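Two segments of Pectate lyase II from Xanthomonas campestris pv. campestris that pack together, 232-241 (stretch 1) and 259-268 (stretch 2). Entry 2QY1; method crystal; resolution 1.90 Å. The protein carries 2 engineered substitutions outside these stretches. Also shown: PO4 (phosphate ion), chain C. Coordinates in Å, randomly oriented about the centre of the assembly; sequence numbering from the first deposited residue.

Stretch 1 232-241: NVRMGGIAKI
Stretch 2 (259-268) SEIGYWDLIN

The apolar centre lies on the sheet face that carries Ala239, Ile241, Trp264 and Leu266. Ile241 (chi1 m, chi2 t) is its buried hub. Its CD1 lies 3.8 Å from Trp264 CB, and its CB lies 3.7 Å from CD2 of Leu266 (m,t). Trp264 has chi1 p (44°) and chi2 78°; Val233 CG2 meets the edge of its ring, 4.2 Å from CE3. Val233 (t) points toward stretch 2. Ala239 CB packs 3.8 Å from Val233 CG2 and 4.2 Å from Ile241 CD1. The contact buries 765 Å², both sides summed.

Strands 238-241 and 263-267 run parallel, at 15°, with axes 4.6 Å apart. Ile238 pairs with Tyr263, Ala239 with Trp264, Lys240 with Asp265 and Ile241 with Leu266, at CA-CA distances of 4.7 to 5.0 Å. The hydrogen bonds alternate: Tyr263 N to Gly237 O, 2.8 Å; Ala239 N to Tyr263 O, 3.0 Å; Asp265 N to Ala239 O, 2.9 Å; Ile241 N to Asp265 O, 2.8 Å; Ile267 N to Ile241 O, 3.2 Å.

On the other face, Ile238 (m,t) places CG1 4.3 Å from Tyr263 CB. Tyr263 has chi1 m and chi2 -89°. Lys240 is extended (t,t,t,p). Its NZ is 3.4 Å from Ile267 CD1 and 4.4 Å from Asp265 OD2, too far for a salt bridge.

A type I' turn spans Arg234 to Gly237, closed by Gly237 N to Arg234 O at 3.1 Å. Gly236 suits its positive phi (76/1). Met235 N bonds Glu260 O, and Gly236 N bonds Ile261 O, both at 2.9 Å. Gly262 fits closely: a CB would clash with Val233 C and Arg234 N.

Met235 (m,m,m) is buried. Its CA-to-CB bond points away, but its SD returns to 3.4 Å from OG of exposed Ser259. Arg234 points away from stretch 2; its NH1 and NH2 bond phosphate O1 and O4, each at 2.8 Å.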

ATOM      1  N   ASN A 232     -11.006   6.206  -1.051  1.00 20.12           N
ATOM      2  CA  ASN A 232     -12.320   5.872  -0.514  1.00 20.15           C
ATOM      3  C   ASN A 232     -12.274   5.825   1.012  1.00 20.22           C
ATOM      4  O   ASN A 232     -11.806   4.846   1.596  1.00 20.10           O
ATOM      5  CB  ASN A 232     -12.805   4.536  -1.095  1.00 20.13           C
ATOM      6  CG  ASN A 232     -14.298   4.314  -0.913  1.00 20.10           C
ATOM      7  OD1 ASN A 232     -15.016   5.170  -0.394  1.00 20.19           O
ATOM      8  ND2 ASN A 232     -14.773   3.153  -1.348  1.00 19.80           N
ATOM      9  N   VAL A 233     -12.749   6.896   1.646  1.00 20.28           N
ATOM     10  CA  VAL A 233     -12.679   7.037   3.100  1.00 20.41           C
ATOM     11  C   VAL A 233     -14.011   6.636   3.728  1.00 20.49           C
ATOM     12  O   VAL A 233     -15.057   7.162   3.359  1.00 20.61           O
ATOM     13  CB  VAL A 233     -12.303   8.478   3.522  1.00 20.47           C
ATOM     14  CG1 VAL A 233     -11.928   8.516   4.991  1.00 20.57           C
ATOM     15  CG2 VAL A 233     -11.145   9.001   2.682  1.00 20.62           C
ATOM     16  N   ARG A 234     -13.960   5.714   4.685  1.00 20.52           N
ATOM     17  CA  ARG A 234     -15.162   5.061   5.205  1.00 20.48           C
ATOM     18  C   ARG A 234     -15.099   4.844   6.714  1.00 20.48           C
ATOM     19  O   ARG A 234     -14.034   4.970   7.323  1.00 20.60           O
ATOM     20  CB  ARG A 234     -15.362   3.713   4.498  1.00 20.52           C
ATOM     21  CG  ARG A 234     -15.731   3.822   3.021  1.00 20.36           C
ATOM     22  CD  ARG A 234     -15.172   2.664   2.208  1.00 19.58           C
ATOM     23  NE  ARG A 234     -15.930   1.430   2.410  1.00 19.90           N
ATOM     24  CZ  ARG A 234     -15.957   0.410   1.555  1.00 20.03           C
ATOM     25  NH1 ARG A 234     -15.278   0.462   0.416  1.00 19.29           N
ATOM     26  NH2 ARG A 234     -16.682  -0.666   1.836  1.00 20.11           N
ATOM     27  N   MET A 235     -16.251   4.525   7.303  1.00 20.43           N
ATOM     28  CA  MET A 235     -16.369   4.165   8.725  1.00 20.45           C
ATOM     29  C   MET A 235     -15.787   5.192   9.705  1.00 20.42           C
ATOM     30  O   MET A 235     -15.088   4.832  10.657  1.00 20.63           O
ATOM     31  CB  MET A 235     -15.768   2.773   8.988  1.00 20.46           C
ATOM     32  CG  MET A 235     -16.503   1.616   8.319  1.00 20.40           C
ATOM     33  SD  MET A 235     -18.292   1.595   8.593  1.00 20.84           S
ATOM     34  CE  MET A 235     -18.397   1.491  10.382  1.00 20.67           C
ATOM     35  N   GLY A 236     -16.075   6.469   9.470  1.00 20.25           N
ATOM     36  CA  GLY A 236     -15.622   7.536  10.360  1.00 20.06           C
ATOM     37  C   GLY A 236     -14.153   7.901  10.239  1.00 20.01           C
ATOM     38  O   GLY A 236     -13.664   8.768  10.967  1.00 19.87           O
ATOM     39  N   GLY A 237     -13.442   7.236   9.329  1.00 19.91           N
ATOM     40  CA  GLY A 237     -12.053   7.578   9.035  1.00 19.67           C
ATOM     41  C   GLY A 237     -11.937   9.006   8.528  1.00 19.69           C
ATOM     42  O   GLY A 237     -12.869   9.535   7.914  1.00 19.60           O
ATOM     43  N   ILE A 238     -10.807   9.643   8.808  1.00 19.49           N
ATOM     44  CA  ILE A 238     -10.535  10.978   8.281  1.00 19.44           C
ATOM     45  C   ILE A 238      -9.206  10.957   7.529  1.00 19.37           C
ATOM     46  O   ILE A 238      -8.221  10.412   8.018  1.00 19.39           O
ATOM     47  CB  ILE A 238     -10.530  12.064   9.397  1.00 19.41           C
ATOM     48  CG1 ILE A 238     -11.877  12.084  10.136  1.00 19.28           C
ATOM     49  CG2 ILE A 238     -10.216  13.444   8.813  1.00 19.45           C
ATOM     50  CD1 ILE A 238     -11.894  12.917  11.420  1.00 19.68           C
ATOM     51  N   ALA A 239      -9.194  11.538   6.332  1.00 19.40           N
ATOM     52  CA  ALA A 239      -7.980  11.614   5.525  1.00 19.31           C
ATOM     53  C   ALA A 239      -7.612  13.060   5.210  1.00 19.40           C
ATOM     54  O   ALA A 239      -8.425  13.813   4.670  1.00 19.34           O
ATOM     55  CB  ALA A 239      -8.150  10.821   4.238  1.00 19.35           C
ATOM     56  N   LYS A 240      -6.391  13.447   5.566  1.00 19.47           N
ATOM     57  CA  LYS A 240      -5.835  14.713   5.112  1.00 19.60           C
ATOM     58  C   LYS A 240      -5.258  14.481   3.716  1.00 19.66           C
ATOM     59  O   LYS A 240      -4.228  13.822   3.560  1.00 19.74           O
ATOM     60  CB  LYS A 240      -4.764  15.231   6.080  1.00 19.49           C
ATOM     61  CG  LYS A 240      -4.210  16.598   5.703  1.00 19.45           C
ATOM     62  CD  LYS A 240      -3.220  17.117   6.737  1.00 19.75           C
ATOM     63  CE  LYS A 240      -2.750  18.523   6.390  1.00 20.22           C
ATOM     64  NZ  LYS A 240      -3.824  19.548   6.543  1.00 21.17           N
ATOM     65  N   ILE A 241      -5.948  15.012   2.710  1.00 19.71           N
ATOM     66  CA  ILE A 241      -5.585  14.806   1.309  1.00 19.71           C
ATOM     67  C   ILE A 241      -4.974  16.092   0.754  1.00 19.79           C
ATOM     68  O   ILE A 241      -5.678  17.075   0.517  1.00 19.48           O
ATOM     69  CB  ILE A 241      -6.810  14.350   0.469  1.00 19.66           C
ATOM     70  CG1 ILE A 241      -7.427  13.081   1.075  1.00 19.72           C
ATOM     71  CG2 ILE A 241      -6.419  14.129  -0.996  1.00 19.83           C
ATOM     72  CD1 ILE A 241      -8.767  12.674   0.473  1.00 19.67           C
ATOM     73  N   SER A 259     -21.356   1.108   5.991  1.00 24.45           N
ATOM     74  CA  SER A 259     -22.537   1.478   6.771  1.00 24.62           C
ATOM     75  C   SER A 259     -22.498   2.942   7.216  1.00 24.70           C
ATOM     76  O   SER A 259     -23.543   3.565   7.408  1.00 24.69           O
ATOM     77  CB  SER A 259     -22.686   0.560   7.987  1.00 24.59           C
ATOM     78  OG  SER A 259     -21.514   0.573   8.783  1.00 24.92           O
ATOM     79  N   GLU A 260     -21.288   3.475   7.376  1.00 24.75           N
ATOM     80  CA  GLU A 260     -21.084   4.873   7.764  1.00 24.87           C
ATOM     81  C   GLU A 260     -19.985   5.515   6.925  1.00 24.61           C
ATOM     82  O   GLU A 260     -18.996   4.865   6.582  1.00 24.61           O
ATOM     83  CB  GLU A 260     -20.737   4.973   9.250  1.00 24.99           C
ATOM     84  CG  GLU A 260     -21.917   4.719  10.180  1.00 26.09           C
ATOM     85  CD  GLU A 260     -21.494   4.464  11.613  1.00 27.26           C
ATOM     86  OE1 GLU A 260     -20.511   3.723  11.830  1.00 27.78           O
ATOM     87  OE2 GLU A 260     -22.155   5.000  12.524  1.00 27.96           O
ATOM     88  N   ILE A 261     -20.161   6.794   6.601  1.00 24.28           N
ATOM     89  CA  ILE A 261     -19.219   7.495   5.722  1.00 24.05           C
ATOM     90  C   ILE A 261     -17.909   7.891   6.418  1.00 23.88           C
ATOM     91  O   ILE A 261     -17.817   7.892   7.650  1.00 23.68           O
ATOM     92  CB  ILE A 261     -19.859   8.737   5.026  1.00 24.16           C
ATOM     93  CG1 ILE A 261     -20.220   9.825   6.045  1.00 24.11           C
ATOM     94  CG2 ILE A 261     -21.066   8.326   4.173  1.00 23.96           C
ATOM     95  CD1 ILE A 261     -20.301  11.217   5.449  1.00 24.78           C
ATOM     96  N   GLY A 262     -16.902   8.211   5.609  1.00 23.64           N
ATOM     97  CA  GLY A 262     -15.650   8.788   6.089  1.00 23.43           C
ATOM     98  C   GLY A 262     -15.515  10.214   5.588  1.00 23.31           C
ATOM     99  O   GLY A 262     -16.306  10.661   4.755  1.00 23.36           O
ATOM    100  N   TYR A 263     -14.501  10.921   6.082  1.00 23.14           N
ATOM    101  CA  TYR A 263     -14.372  12.362   5.853  1.00 22.96           C
ATOM    102  C   TYR A 263     -12.986  12.745   5.344  1.00 22.78           C
ATOM    103  O   TYR A 263     -12.039  11.961   5.445  1.00 22.76           O
ATOM    104  CB  TYR A 263     -14.707  13.131   7.138  1.00 22.99           C
ATOM    105  CG  TYR A 263     -16.026  12.724   7.759  1.00 23.18           C
ATOM    106  CD1 TYR A 263     -17.215  13.352   7.390  1.00 23.12           C
ATOM    107  CD2 TYR A 263     -16.089  11.698   8.704  1.00 23.27           C
ATOM    108  CE1 TYR A 263     -18.432  12.973   7.952  1.00 23.15           C
ATOM    109  CE2 TYR A 263     -17.301  11.311   9.269  1.00 23.29           C
ATOM    110  CZ  TYR A 263     -18.466  11.952   8.889  1.00 23.10           C
ATOM    111  OH  TYR A 263     -19.666  11.573   9.447  1.00 23.28           O
ATOM    112  N   TRP A 264     -12.874  13.952   4.791  1.00 22.46           N
ATOM    113  CA  TRP A 264     -11.612  14.413   4.211  1.00 22.33           C
ATOM    114  C   TRP A 264     -11.319  15.896   4.417  1.00 22.17           C
ATOM    115  O   TRP A 264     -12.227  16.731   4.427  1.00 22.25           O
ATOM    116  CB  TRP A 264     -11.529  14.063   2.719  1.00 22.28           C
ATOM    117  CG  TRP A 264     -12.783  14.337   1.945  1.00 22.26           C
ATOM    118  CD1 TRP A 264     -13.222  15.545   1.491  1.00 22.34           C
ATOM    119  CD2 TRP A 264     -13.756  13.373   1.525  1.00 22.32           C
ATOM    120  NE1 TRP A 264     -14.412  15.398   0.815  1.00 22.40           N
ATOM    121  CE2 TRP A 264     -14.761  14.073   0.820  1.00 22.51           C
ATOM    122  CE3 TRP A 264     -13.874  11.984   1.672  1.00 22.41           C
ATOM    123  CZ2 TRP A 264     -15.874  13.432   0.266  1.00 22.44           C
ATOM    124  CZ3 TRP A 264     -14.983  11.347   1.123  1.00 22.28           C
ATOM    125  CH2 TRP A 264     -15.966  12.071   0.426  1.00 22.38           C
ATOM    126  N   ASP A 265     -10.033  16.196   4.586  1.00 21.99           N
ATOM    127  CA  ASP A 265      -9.519  17.556   4.655  1.00 21.76           C
ATOM    128  C   ASP A 265      -8.677  17.778   3.396  1.00 21.70           C
ATOM    129  O   ASP A 265      -7.585  17.216   3.255  1.00 21.71           O
ATOM    130  CB  ASP A 265      -8.670  17.730   5.922  1.00 21.90           C
ATOM    131  CG  ASP A 265      -8.414  19.189   6.277  1.00 21.84           C
ATOM    132  OD1 ASP A 265      -8.450  20.057   5.381  1.00 22.20           O
ATOM    133  OD2 ASP A 265      -8.161  19.469   7.468  1.00 22.04           O
ATOM    134  N   LEU A 266      -9.208  18.582   2.479  1.00 21.46           N
ATOM    135  CA  LEU A 266      -8.601  18.785   1.163  1.00 21.33           C
ATOM    136  C   LEU A 266      -7.881  20.125   1.067  1.00 21.38           C
ATOM    137  O   LEU A 266      -8.453  21.165   1.386  1.00 21.14           O
ATOM    138  CB  LEU A 266      -9.669  18.692   0.066  1.00 21.26           C
ATOM    139  CG  LEU A 266     -10.310  17.331  -0.236  1.00 21.10           C
ATOM    140  CD1 LEU A 266     -11.652  17.513  -0.929  1.00 20.50           C
ATOM    141  CD2 LEU A 266      -9.395  16.461  -1.079  1.00 20.37           C
ATOM    142  N   ILE A 267      -6.617  20.090   0.643  1.00 21.47           N
ATOM    143  CA  ILE A 267      -5.839  21.312   0.410  1.00 21.60           C
ATOM    144  C   ILE A 267      -4.822  21.120  -0.715  1.00 21.54           C
ATOM    145  O   ILE A 267      -4.143  20.090  -0.782  1.00 21.45           O
ATOM    146  CB  ILE A 267      -5.073  21.822   1.681  1.00 21.76           C
ATOM    147  CG1 ILE A 267      -5.698  21.330   2.996  1.00 22.03           C
ATOM    148  CG2 ILE A 267      -4.975  23.352   1.671  1.00 21.99           C
ATOM    149  CD1 ILE A 267      -5.170  19.985   3.480  1.00 21.66           C
ATOM    150  N   ASN A 268      -4.738  22.115  -1.597  1.00 21.46           N
ATOM    151  CA  ASN A 268      -3.671  22.232  -2.607  1.00 21.46           C
ATOM    152  C   ASN A 268      -3.525  21.080  -3.606  1.00 21.43           C
ATOM    153  O   ASN A 268      -2.463  20.911  -4.205  1.00 21.30           O
ATOM    154  CB  ASN A 268      -2.315  22.517  -1.933  1.00 21.41           C
ATOM    155  CG  ASN A 268      -2.278  23.859  -1.227  1.00 21.48           C
ATOM    156  OD1 ASN A 268      -2.991  24.795  -1.595  1.00 21.87           O
ATOM    157  ND2 ASN A 268      -1.433  23.962  -0.207  1.00 21.42           N
TER
HETATM  158  P   PO4 C   2     -16.517  -2.498  -1.523  1.00 34.82           P
HETATM  159  O1  PO4 C   2     -15.724  -1.235  -1.757  1.00 33.48           O
HETATM  160  O2  PO4 C   2     -15.772  -3.684  -2.092  1.00 34.46           O
HETATM  161  O3  PO4 C   2     -17.856  -2.377  -2.221  1.00 34.72           O
HETATM  162  O4  PO4 C   2     -16.733  -2.704  -0.040  1.00 33.36           O